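Local coordinates for flagellar protein (Xanthomonas campestris pv. campestris, PDB 3C12) that is probably required for flagellar hook formation, perhaps as a scaffold, and is represented here by its C-terminal part with Ig-like and tudor-like domains, at residues F52-S57 against F68-T73; F43-A48 against Y85-T90; G31-T36 against S99-Y104; A22-G27 against G77-A82. One frame throughout, in Å; residues are numbered along the deposited sequence.

Contact 1 (F52-S57 against F68-T73); sequences FVKQLS and FAWDGT
Lys54 sets off with CG anti to its backbone N (chi1 -162°) and stays extended to the tip, so it reaches across to the turn after strand 64-70. There Asp71 CG and Thr73 OG1 both take the crowded position between backbone N and carbonyl carbon, while Trp70 CG lies anti to its N (chi1 179°), bringing the indole toward 52-57. Lys54 NZ forms a salt bridge with Asp71, 3.2 Å from OD2, through weak hydrogen bonds to both carboxylate oxygens; a third weak bond joins NZ to Thr73 OG1 at 3.4 Å. The lysine crosses the aspartate at about a right angle but runs alongside the threonine. Asp71 is positioned by its own turn: OD1 accepts Thr73 N at 3.0 Å through the anti lone pair, making an Asx turn, and meets Thr73 OG1 above the carboxylate plane. These donors and the lysine charge probably keep Asp71 ionised. Trp70 NE1 donates in the ring plane to Thr73 O at 2.6 Å, which helps fix the indole's rotation, and Gly72 CA sits over the centre of one face. Lys54 CD lies at the indole edge, 3.7 Å from NE1, and Val53 CG1 meets CZ2 of Trp70 at 3.7 Å. Leu56 CD1 packs on Trp70 CB. The axes of 52-57 and 68-70 run roughly antiparallel (152°) and come no closer than 8.1 Å. Strand 52-60 pairs with 39-46, Val53 and Lys54 forming a classic bulge opposite Ile45, and 64-70 with 29-35: side chains meet across the Ig-like sandwich, not along a ladder, and Tyr85 of strand 83-93 meets Trp70 edge-to-face.

Contact 2 (F43-A48 against Y85-T90); sequences FEITDA and YGITAT
Strands 39-46 and 83-93 run side by side as an antiparallel ladder in the Ig-like domain, their short axes 4.6 Å apart. Phe43 opens the pairing opposite Ala89 in a non-hydrogen-bonded pair. Its CG is anti to the carbonyl carbon (chi1 -55°), and the ring brings CD2 to 3.8 Å from Ala89 CB and 4.0 Å from Ile87 CD1; on the same sheet face Phe68 and Val33 also pack against it. Glu44 and Thr88 follow as a hydrogen-bonded pair: Glu44 N to Thr88 O measures 2.8 Å, nearly straight at 167°, and Thr88 N returns a bond to Glu44 O, both within the carbonyl planes. Ile45 points to the same face as Phe43, lying alongside Ile87 with CD1 against its CG1, while its CG2 meets Tyr85 CB at 4.0 Å. Thr46 pairs with Gly86, its side chain on the other face with those of Glu44 and Thr88. Thr46 N donates to Gly86 O at 2.9 Å, and its OG1 shares a water with Glu44 O and, more weakly, with Gly86 O, so the carbonyls of both strands gain a partner on this more polar face. Asp47 leaves the ladder; its OD1 accepts from Thr51 N and Gly50 N, holding the turn toward strand 52-60. The final rung is bent: Gly86 N reaches Thr46 O at 3.0 Å with an N-H...O angle of 137°, approaching from above the carbonyl plane.

Contact 3 (G31-T36 against S99-Y104); sequences GVVAAT and SKLATY
Backbone pairing is confined to one end of this contact. Val32 and Tyr104 form an antiparallel hydrogen-bonded pair: Val32 N donates to Tyr104 O at 2.8 Å and Tyr104 N to Val32 O at 3.0 Å. Both donors arrive nearly along the C=O axes, giving C=O...N angles of 162° and 172°. Farther on the chains splay, and the axes of 31-35 and 99-101 come no closer than 8.1 Å, so side chains take over. Among the apolar contacts, Val33 has CG1 anti to its backbone N and crosses Leu101 at about a right angle, while CG2 lies beside Thr103 CG2 at 3.6 Å, the two residues pointing the same way. Leu101 extends its methyls to the diverging strand, CD2 3.7 Å from Ala34 O and CD1 near Ala35 CA. On the other face Val32 CG2 meets Tyr104 CB at 4.1 Å, and the tyrosine ring turns its edge, CD1, to Val32 O. The remaining link is polar: one water bridges Thr36 OG1 and Ser99 OG, although Thr36 OG1 also bonds Gln91 NE2. Thr103 OG1 is engaged by Ser18 O, and Lys100 reaches the second subunit, bonding weakly to Thr88 OG1 there. Leu101 still pairs with Ala89 of strand 83-93, whereas Tyr104 pairs with strand 29-35; the broken strand 98-115 thus passes from one partner to another, closing the side of the Ig-like beta sandwich.

Contact 4 (A22-G27 against G77-A82); sequences AIDATG and GNRMAA
An Asx motif shapes the turn that follows strand 20-23, and the loop leading into strand 83-93 lies against it at one end of the Ig-like domain. Asp24 OD2 accepts Gly27 N at 2.8 Å from above the carboxylate plane, curling 24-27 so that backbone carbonyls turn toward Arg79. That arginine has CG anti to its backbone N (chi1 175°) and bends at chi2 (69°), carrying the guanidinium into the turn. NH2 donates edge-on to Asp24 O at 3.2 Å, and Ala25 O stands over one face, toward the rim; Gly27 CA lies at the edge, modelled so close to NH2 that the placement of this nitrogen is less certain. A bridging water lies at the guanidinium edge, in its plane: it accepts from Arg79 NE at 3.2 Å and donates to Asp24 O and Met80 O, each at 2.7 Å. Asp24 O is therefore gripped by both the arginine and the water, which ties the two backbones together. Beside this polar cluster, Ile23 places CG1 in the crowded position between its backbone N and carbonyl carbon, sending CD1 to 3.5 Å from Ala81 O and alongside Met80 CB; Ile23 and Met80 both pack farther on against Tyr85 and Trp70. Ala82 CB lies close to the carbonyl oxygens of Ile23 and Asp24. With Asp24 OD2 still 4.2 Å from Arg79 NH2, beyond salt-bridge range, the arginine's charge is probably met here largely by main-chain oxygen and water, although the nearby carboxylate may add some electrostatic attraction.

Overall arrangement
From the N terminus, residues 22-27 come first; contact 4 closes their loop at 77-82, at one end of the Ig-like domain. Contact 3 joins strand 29-35 to the broken strand 98-115 and crosses contact 4, the two lying on opposite sides of the chain's centre. Within contact 3's loop lies contact 2, which crosses contact 4 and pairs strands 39-46 and 83-93. Contact 1, nested inside the loops of all three others, brings strands 52-60 and 64-70 together through side chains. Phe68 bridges contacts 1, 2 and 3, touching Phe43, Ile87 and Val32, while Gly72 bonds Met80 between contacts 1 and 4. Contacts 2 and 3 also touch the second subunit.

Contact 1 (F52-S57 against F68-T73)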
loop_
_atom_site.group_PDB
_atom_site.type_symbol
_atom_site.label_atom_id
_atom_site.label_comp_id
_atom_site.label_asym_id
_atom_site.label_seq_id
_atom_site.Cartn_x
_atom_site.Cartn_y
_atom_site.Cartn_z
ATOM N N PHE A 52 12.433 -13.121 8.274
ATOM C CA PHE A 52 12.096 -12.201 9.338
ATOM C C PHE A 52 13.326 -11.367 9.672
ATOM O O PHE A 52 14.442 -11.882 9.719
ATOM C CB PHE A 52 11.660 -12.964 10.589
ATOM C CG PHE A 52 11.322 -12.063 11.749
ATOM C CD1 PHE A 52 10.044 -11.512 11.874
ATOM C CD2 PHE A 52 12.300 -11.709 12.679
ATOM C CE1 PHE A 52 9.752 -10.624 12.897
ATOM C CE2 PHE A 52 12.011 -10.818 13.706
ATOM C CZ PHE A 52 10.736 -10.275 13.813
ATOM N N VAL A 53 13.115 -10.077 9.894
ATOM C CA VAL A 53 14.203 -9.179 10.254
ATOM C C VAL A 53 13.919 -8.585 11.633
ATOM O O VAL A 53 14.671 -8.807 12.583
ATOM C CB VAL A 53 14.367 -8.046 9.229
ATOM C CG1 VAL A 53 15.354 -7.004 9.749
ATOM C CG2 VAL A 53 14.840 -8.619 7.914
ATOM N N LYS A 54 12.833 -7.824 11.739
ATOM C CA LYS A 54 12.451 -7.233 13.010
ATOM C C LYS A 54 10.957 -6.985 13.027
ATOM O O LYS A 54 10.298 -7.017 11.989
ATOM C CB LYS A 54 13.192 -5.918 13.264
ATOM C CG LYS A 54 13.144 -5.514 14.731
ATOM C CD LYS A 54 14.050 -4.334 15.043
ATOM C CE LYS A 54 14.334 -4.224 16.544
ATOM N NZ LYS A 54 15.084 -2.987 16.920
ATOM N N GLN A 55 10.427 -6.730 14.217
ATOM C CA GLN A 55 9.005 -6.478 14.375
ATOM C C GLN A 55 8.774 -5.338 15.365
ATOM O O GLN A 55 9.380 -5.286 16.432
ATOM C CB GLN A 55 8.316 -7.750 14.861
ATOM C CG GLN A 55 6.906 -7.938 14.339
ATOM C CD GLN A 55 5.908 -8.081 15.462
ATOM O OE1 GLN A 55 4.898 -8.764 15.325
ATOM N NE2 GLN A 55 6.183 -7.424 16.582
ATOM N N LEU A 56 7.899 -4.417 14.991
ATOM C CA LEU A 56 7.590 -3.273 15.831
ATOM C C LEU A 56 6.122 -3.334 16.205
ATOM O O LEU A 56 5.310 -3.895 15.470
ATOM C CB LEU A 56 7.868 -1.972 15.073
ATOM C CG LEU A 56 9.266 -1.777 14.482
ATOM C CD1 LEU A 56 9.246 -0.683 13.426
ATOM C CD2 LEU A 56 10.245 -1.442 15.595
ATOM N N SER A 57 5.784 -2.761 17.351
ATOM C CA SER A 57 4.402 -2.745 17.803
ATOM C C SER A 57 4.110 -1.355 18.304
ATOM O O SER A 57 4.937 -0.764 18.984
ATOM C CB SER A 57 4.197 -3.762 18.925
ATOM O OG SER A 57 4.574 -5.060 18.498
ATOM N N PHE A 68 5.248 4.808 12.534
ATOM C CA PHE A 68 6.155 3.705 12.824
ATOM C C PHE A 68 7.570 4.145 12.489
ATOM O O PHE A 68 7.768 5.058 11.689
ATOM C CB PHE A 68 5.780 2.461 12.005
ATOM C CG PHE A 68 6.112 2.560 10.538
ATOM C CD1 PHE A 68 7.424 2.442 10.097
ATOM C CD2 PHE A 68 5.111 2.772 9.600
ATOM C CE1 PHE A 68 7.729 2.534 8.750
ATOM C CE2 PHE A 68 5.409 2.864 8.252
ATOM C CZ PHE A 68 6.722 2.746 7.827
ATOM N N ALA A 69 8.554 3.498 13.101
ATOM C CA ALA A 69 9.946 3.836 12.852
ATOM C C ALA A 69 10.866 2.653 13.108
ATOM O O ALA A 69 10.858 2.070 14.190
ATOM C CB ALA A 69 10.360 5.016 13.715
ATOM N N TRP A 70 11.652 2.296 12.099
ATOM C CA TRP A 70 12.589 1.196 12.224
ATOM C C TRP A 70 13.985 1.788 12.281
ATOM O O TRP A 70 14.346 2.620 11.450
ATOM C CB TRP A 70 12.463 0.235 11.038
ATOM C CG TRP A 70 13.430 -0.903 11.099
ATOM C CD1 TRP A 70 13.792 -1.609 12.209
ATOM C CD2 TRP A 70 14.157 -1.477 10.006
ATOM N NE1 TRP A 70 14.700 -2.584 11.876
ATOM C CE2 TRP A 70 14.941 -2.525 10.530
ATOM C CE3 TRP A 70 14.222 -1.206 8.635
ATOM C CZ2 TRP A 70 15.781 -3.304 9.731
ATOM C CZ3 TRP A 70 15.059 -1.983 7.840
ATOM C CH2 TRP A 70 15.826 -3.019 8.392
ATOM N N ASP A 71 14.755 1.364 13.279
ATOM C CA ASP A 71 16.117 1.843 13.475
ATOM C C ASP A 71 17.128 1.165 12.555
ATOM O O ASP A 71 18.318 1.457 12.611
ATOM C CB ASP A 71 16.538 1.645 14.932
ATOM C CG ASP A 71 16.188 0.277 15.450
ATOM O OD1 ASP A 71 16.264 -0.683 14.661
ATOM O OD2 ASP A 71 15.842 0.161 16.642
ATOM N N GLY A 72 16.662 0.254 11.713
ATOM C CA GLY A 72 17.564 -0.410 10.792
ATOM C C GLY A 72 18.326 -1.585 11.366
ATOM O O GLY A 72 19.348 -2.009 10.818
ATOM N N THR A 73 17.837 -2.116 12.478
ATOM C CA THR A 73 18.475 -3.264 13.111
ATOM C C THR A 73 17.494 -4.427 13.192
ATOM O O THR A 73 16.278 -4.217 13.170
ATOM C CB THR A 73 18.963 -2.916 14.529
ATOM O OG1 THR A 73 17.909 -2.272 15.251
ATOM C CG2 THR A 73 20.162 -1.991 14.462
#

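Contact 2 (F43-A48 against Y85-T90)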
loop_
_atom_site.group_PDB
_atom_site.type_symbol
_atom_site.label_atom_id
_atom_site.label_comp_id
_atom_site.label_asym_id
_atom_site.label_seq_id
_atom_site.Cartn_x
_atom_site.Cartn_y
_atom_site.Cartn_z
ATOM N N PHE A 43 4.200 -3.897 12.968
ATOM C CA PHE A 43 4.901 -3.717 11.708
ATOM C C PHE A 43 6.017 -4.741 11.637
ATOM O O PHE A 43 6.897 -4.769 12.483
ATOM C CB PHE A 43 5.474 -2.301 11.617
ATOM C CG PHE A 43 4.447 -1.223 11.806
ATOM C CD1 PHE A 43 3.997 -0.889 13.076
ATOM C CD2 PHE A 43 3.911 -0.558 10.713
ATOM C CE1 PHE A 43 3.028 0.089 13.253
ATOM C CE2 PHE A 43 2.941 0.420 10.882
ATOM C CZ PHE A 43 2.499 0.743 12.154
ATOM N N GLU A 44 5.966 -5.592 10.624
ATOM C CA GLU A 44 6.967 -6.625 10.451
ATOM C C GLU A 44 7.869 -6.342 9.255
ATOM O O GLU A 44 7.393 -6.144 8.141
ATOM C CB GLU A 44 6.274 -7.969 10.265
ATOM C CG GLU A 44 7.210 -9.110 9.944
ATOM C CD GLU A 44 6.465 -10.339 9.484
ATOM O OE1 GLU A 44 5.738 -10.242 8.471
ATOM O OE2 GLU A 44 6.603 -11.397 10.132
ATOM N N ILE A 45 9.175 -6.333 9.494
ATOM C CA ILE A 45 10.150 -6.082 8.441
ATOM C C ILE A 45 10.783 -7.383 7.941
ATOM O O ILE A 45 11.362 -8.129 8.720
ATOM C CB ILE A 45 11.266 -5.131 8.948
ATOM C CG1 ILE A 45 10.764 -3.691 8.937
ATOM C CG2 ILE A 45 12.503 -5.252 8.077
ATOM C CD1 ILE A 45 9.535 -3.476 9.747
ATOM N N THR A 46 10.662 -7.656 6.647
ATOM C CA THR A 46 11.248 -8.862 6.073
ATOM C C THR A 46 12.313 -8.493 5.041
ATOM O O THR A 46 12.379 -7.346 4.593
ATOM C CB THR A 46 10.182 -9.748 5.418
ATOM O OG1 THR A 46 9.468 -8.991 4.438
ATOM C CG2 THR A 46 9.211 -10.260 6.458
ATOM N N ASP A 47 13.154 -9.457 4.673
ATOM C CA ASP A 47 14.219 -9.190 3.709
ATOM C C ASP A 47 13.878 -9.657 2.303
ATOM O O ASP A 47 12.753 -10.075 2.033
ATOM C CB ASP A 47 15.540 -9.837 4.152
ATOM C CG ASP A 47 15.517 -11.352 4.069
ATOM O OD1 ASP A 47 14.596 -11.911 3.440
ATOM O OD2 ASP A 47 16.435 -11.988 4.622
ATOM N N ALA A 48 14.870 -9.581 1.418
ATOM C CA ALA A 48 14.722 -9.973 0.018
ATOM C C ALA A 48 13.955 -11.283 -0.169
ATOM O O ALA A 48 12.949 -11.319 -0.884
ATOM C CB ALA A 48 16.100 -10.071 -0.647
ATOM N N TYR A 85 13.722 -2.989 2.168
ATOM C CA TYR A 85 13.162 -4.080 2.944
ATOM C C TYR A 85 11.653 -4.033 2.879
ATOM O O TYR A 85 11.065 -2.951 2.794
ATOM C CB TYR A 85 13.603 -3.987 4.401
ATOM C CG TYR A 85 15.054 -4.287 4.606
ATOM C CD1 TYR A 85 16.034 -3.329 4.343
ATOM C CD2 TYR A 85 15.457 -5.546 5.031
ATOM C CE1 TYR A 85 17.380 -3.623 4.497
ATOM C CE2 TYR A 85 16.801 -5.855 5.192
ATOM C CZ TYR A 85 17.753 -4.893 4.923
ATOM O OH TYR A 85 19.078 -5.222 5.083
ATOM N N GLY A 86 11.027 -5.207 2.925
ATOM C CA GLY A 86 9.579 -5.269 2.878
ATOM C C GLY A 86 8.944 -5.001 4.230
ATOM O O GLY A 86 9.461 -5.423 5.264
ATOM N N ILE A 87 7.829 -4.284 4.231
ATOM C CA ILE A 87 7.140 -3.992 5.478
ATOM C C ILE A 87 5.649 -4.304 5.408
ATOM O O ILE A 87 4.953 -3.921 4.469
ATOM C CB ILE A 87 7.318 -2.516 5.919
ATOM C CG1 ILE A 87 6.541 -2.293 7.218
ATOM C CG2 ILE A 87 6.845 -1.563 4.835
ATOM C CD1 ILE A 87 6.517 -0.875 7.686
ATOM N N THR A 88 5.174 -5.014 6.421
ATOM C CA THR A 88 3.774 -5.390 6.518
ATOM C C THR A 88 3.208 -4.897 7.843
ATOM O O THR A 88 3.856 -4.988 8.886
ATOM C CB THR A 88 3.620 -6.913 6.417
ATOM O OG1 THR A 88 4.046 -7.335 5.117
ATOM C CG2 THR A 88 2.172 -7.324 6.628
ATOM N N ALA A 89 1.998 -4.359 7.797
ATOM C CA ALA A 89 1.379 -3.844 9.003
ATOM C C ALA A 89 0.087 -4.555 9.289
ATOM O O ALA A 89 -0.785 -4.671 8.427
ATOM C CB ALA A 89 1.127 -2.361 8.871
ATOM N N THR A 90 -0.029 -5.042 10.517
ATOM C CA THR A 90 -1.229 -5.736 10.935
ATOM C C THR A 90 -1.790 -5.113 12.185
ATOM O O THR A 90 -1.096 -4.938 13.188
ATOM C CB THR A 90 -0.961 -7.194 11.224
ATOM O OG1 THR A 90 -0.239 -7.766 10.129
ATOM C CG2 THR A 90 -2.291 -7.934 11.420
HETATM O O HOH W 1 7.481 -7.630 5.777
#

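Contact 3 (G31-T36 against S99-Y104)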
loop_
_atom_site.group_PDB
_atom_site.type_symbol
_atom_site.label_atom_id
_atom_site.label_comp_id
_atom_site.label_asym_id
_atom_site.label_seq_id
_atom_site.Cartn_x
_atom_site.Cartn_y
_atom_site.Cartn_z
ATOM N N GLY A 31 7.377 6.006 8.671
ATOM C CA GLY A 31 6.183 6.074 7.856
ATOM C C GLY A 31 4.957 6.063 8.742
ATOM O O GLY A 31 5.060 6.225 9.959
ATOM N N VAL A 32 3.794 5.868 8.132
ATOM C CA VAL A 32 2.547 5.853 8.876
ATOM C C VAL A 32 1.524 4.916 8.276
ATOM O O VAL A 32 1.630 4.501 7.129
ATOM C CB VAL A 32 1.909 7.248 8.931
ATOM C CG1 VAL A 32 2.809 8.200 9.682
ATOM C CG2 VAL A 32 1.666 7.749 7.533
ATOM N N VAL A 33 0.520 4.602 9.079
ATOM C CA VAL A 33 -0.563 3.721 8.680
ATOM C C VAL A 33 -1.846 4.241 9.312
ATOM O O VAL A 33 -1.817 4.847 10.382
ATOM C CB VAL A 33 -0.314 2.287 9.162
ATOM C CG1 VAL A 33 -1.552 1.462 8.971
ATOM C CG2 VAL A 33 0.837 1.675 8.390
ATOM N N ALA A 34 -2.973 4.005 8.654
ATOM C CA ALA A 34 -4.239 4.476 9.183
ATOM C C ALA A 34 -4.994 3.381 9.921
ATOM O O ALA A 34 -5.604 2.515 9.300
ATOM C CB ALA A 34 -5.083 5.033 8.059
ATOM N N ALA A 35 -4.942 3.436 11.251
ATOM C CA ALA A 35 -5.627 2.478 12.122
ATOM C C ALA A 35 -7.123 2.741 12.093
ATOM O O ALA A 35 -7.563 3.881 12.206
ATOM C CB ALA A 35 -5.114 2.599 13.544
ATOM N N THR A 36 -7.898 1.677 11.954
ATOM C CA THR A 36 -9.343 1.793 11.880
ATOM C C THR A 36 -10.034 1.553 13.217
ATOM O O THR A 36 -11.260 1.621 13.316
ATOM C CB THR A 36 -9.901 0.802 10.860
ATOM O OG1 THR A 36 -9.469 -0.520 11.203
ATOM C CG2 THR A 36 -9.405 1.141 9.469
ATOM N N SER A 99 -6.337 -7.325 11.157
ATOM C CA SER A 99 -6.502 -6.783 9.812
ATOM C C SER A 99 -5.199 -6.178 9.267
ATOM O O SER A 99 -4.364 -5.670 10.022
ATOM C CB SER A 99 -7.635 -5.744 9.774
ATOM O OG SER A 99 -7.341 -4.605 10.555
ATOM N N LYS A 100 -5.019 -6.267 7.953
ATOM C CA LYS A 100 -3.835 -5.716 7.301
ATOM C C LYS A 100 -4.125 -4.278 6.909
ATOM O O LYS A 100 -5.171 -3.979 6.343
ATOM C CB LYS A 100 -3.467 -6.540 6.058
ATOM C CG LYS A 100 -2.159 -7.325 6.197
ATOM C CD LYS A 100 -1.876 -8.263 5.002
ATOM C CE LYS A 100 -1.471 -7.528 3.693
ATOM N NZ LYS A 100 -0.094 -6.900 3.659
ATOM N N LEU A 101 -3.202 -3.384 7.233
ATOM C CA LEU A 101 -3.370 -1.972 6.909
ATOM C C LEU A 101 -2.353 -1.546 5.857
ATOM O O LEU A 101 -1.253 -2.091 5.803
ATOM C CB LEU A 101 -3.181 -1.118 8.159
ATOM C CG LEU A 101 -3.978 -1.447 9.424
ATOM C CD1 LEU A 101 -3.434 -0.603 10.552
ATOM C CD2 LEU A 101 -5.470 -1.201 9.223
ATOM N N ALA A 102 -2.728 -0.572 5.028
ATOM C CA ALA A 102 -1.851 -0.059 3.977
ATOM C C ALA A 102 -0.740 0.774 4.584
ATOM O O ALA A 102 -0.983 1.605 5.447
ATOM C CB ALA A 102 -2.641 0.784 3.003
ATOM N N THR A 103 0.482 0.553 4.124
ATOM C CA THR A 103 1.623 1.293 4.641
ATOM C C THR A 103 2.023 2.458 3.746
ATOM O O THR A 103 2.061 2.330 2.523
ATOM C CB THR A 103 2.842 0.367 4.814
ATOM O OG1 THR A 103 2.877 -0.581 3.741
ATOM C CG2 THR A 103 2.768 -0.376 6.126
ATOM N N TYR A 104 2.308 3.599 4.369
ATOM C CA TYR A 104 2.740 4.792 3.648
ATOM C C TYR A 104 4.102 5.146 4.177
ATOM O O TYR A 104 4.277 5.397 5.367
ATOM C CB TYR A 104 1.774 5.968 3.857
ATOM C CG TYR A 104 0.360 5.655 3.420
ATOM C CD1 TYR A 104 -0.478 4.877 4.227
ATOM C CD2 TYR A 104 -0.114 6.060 2.173
ATOM C CE1 TYR A 104 -1.754 4.502 3.800
ATOM C CE2 TYR A 104 -1.392 5.689 1.733
ATOM C CZ TYR A 104 -2.206 4.907 2.550
ATOM O OH TYR A 104 -3.456 4.491 2.120
HETATM O O HOH W 2 -8.983 -2.250 9.266
#

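Contact 4 (A22-G27 against G77-A82)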
loop_
_atom_site.group_PDB
_atom_site.type_symbol
_atom_site.label_atom_id
_atom_site.label_comp_id
_atom_site.label_asym_id
_atom_site.label_seq_id
_atom_site.Cartn_x
_atom_site.Cartn_y
_atom_site.Cartn_z
ATOM N N ALA A 22 13.331 1.730 2.963
ATOM C CA ALA A 22 14.744 1.633 2.641
ATOM C C ALA A 22 15.636 2.305 3.673
ATOM O O ALA A 22 15.229 3.261 4.338
ATOM C CB ALA A 22 15.002 2.225 1.265
ATOM N N ILE A 23 16.850 1.780 3.818
ATOM C CA ILE A 23 17.816 2.351 4.745
ATOM C C ILE A 23 19.182 2.441 4.090
ATOM O O ILE A 23 19.542 1.610 3.253
ATOM C CB ILE A 23 17.982 1.512 6.030
ATOM C CG1 ILE A 23 18.175 0.041 5.664
ATOM C CG2 ILE A 23 16.819 1.750 6.963
ATOM C CD1 ILE A 23 18.604 -0.825 6.826
ATOM N N ASP A 24 19.925 3.476 4.463
ATOM C CA ASP A 24 21.276 3.671 3.970
ATOM C C ASP A 24 22.145 2.930 4.981
ATOM O O ASP A 24 21.740 1.882 5.497
ATOM C CB ASP A 24 21.630 5.160 3.940
ATOM C CG ASP A 24 21.263 5.881 5.224
ATOM O OD1 ASP A 24 21.646 7.060 5.365
ATOM O OD2 ASP A 24 20.588 5.282 6.087
ATOM N N ALA A 25 23.323 3.457 5.281
ATOM C CA ALA A 25 24.189 2.796 6.258
ATOM C C ALA A 25 24.088 3.471 7.629
ATOM O O ALA A 25 24.406 2.860 8.645
ATOM C CB ALA A 25 25.642 2.787 5.767
ATOM N N THR A 26 23.634 4.725 7.649
ATOM C CA THR A 26 23.483 5.483 8.894
ATOM C C THR A 26 22.213 5.030 9.610
ATOM O O THR A 26 22.156 5.004 10.848
ATOM C CB THR A 26 23.390 7.007 8.620
ATOM O OG1 THR A 26 23.706 7.724 9.821
ATOM C CG2 THR A 26 21.973 7.400 8.164
ATOM N N GLY A 27 21.189 4.713 8.814
ATOM C CA GLY A 27 19.938 4.200 9.352
ATOM C C GLY A 27 18.705 5.052 9.563
ATOM O O GLY A 27 18.774 6.287 9.585
ATOM N N GLY A 77 19.320 -7.011 17.472
ATOM C CA GLY A 77 20.136 -5.811 17.624
ATOM C C GLY A 77 21.145 -5.502 16.531
ATOM O O GLY A 77 21.835 -4.476 16.577
ATOM N N ASN A 78 21.231 -6.383 15.544
ATOM C CA ASN A 78 22.175 -6.215 14.441
ATOM C C ASN A 78 21.762 -5.207 13.360
ATOM O O ASN A 78 20.634 -5.237 12.845
ATOM C CB ASN A 78 22.443 -7.568 13.764
ATOM C CG ASN A 78 23.195 -8.541 14.658
ATOM O OD1 ASN A 78 23.436 -9.684 14.267
ATOM N ND2 ASN A 78 23.574 -8.092 15.859
ATOM N N ARG A 79 22.697 -4.327 13.013
ATOM C CA ARG A 79 22.485 -3.331 11.965
ATOM C C ARG A 79 22.417 -4.075 10.622
ATOM O O ARG A 79 23.378 -4.745 10.229
ATOM C CB ARG A 79 23.651 -2.346 11.944
ATOM C CG ARG A 79 23.578 -1.350 10.831
ATOM C CD ARG A 79 22.440 -0.392 11.060
ATOM N NE ARG A 79 22.103 0.310 9.825
ATOM C CZ ARG A 79 21.287 1.357 9.752
ATOM N NH1 ARG A 79 20.717 1.837 10.855
ATOM N NH2 ARG A 79 21.033 1.914 8.568
ATOM N N MET A 80 21.281 -3.975 9.937
ATOM C CA MET A 80 21.114 -4.645 8.655
ATOM C C MET A 80 21.757 -3.818 7.548
ATOM O O MET A 80 22.000 -2.617 7.719
ATOM C CB MET A 80 19.630 -4.855 8.367
ATOM C CG MET A 80 18.931 -5.735 9.377
ATOM S SD MET A 80 19.615 -7.358 9.379
ATOM C CE MET A 80 18.911 -8.018 7.991
ATOM N N ALA A 81 22.036 -4.466 6.418
ATOM C CA ALA A 81 22.660 -3.799 5.274
ATOM C C ALA A 81 21.762 -2.727 4.666
ATOM O O ALA A 81 20.533 -2.813 4.738
ATOM C CB ALA A 81 23.018 -4.820 4.208
ATOM N N ALA A 82 22.382 -1.707 4.079
ATOM C CA ALA A 82 21.623 -0.650 3.437
ATOM C C ALA A 82 20.860 -1.336 2.301
ATOM O O ALA A 82 21.321 -2.342 1.740
ATOM C CB ALA A 82 22.557 0.419 2.892
HETATM O O HOH W 3 22.898 -0.253 6.784
#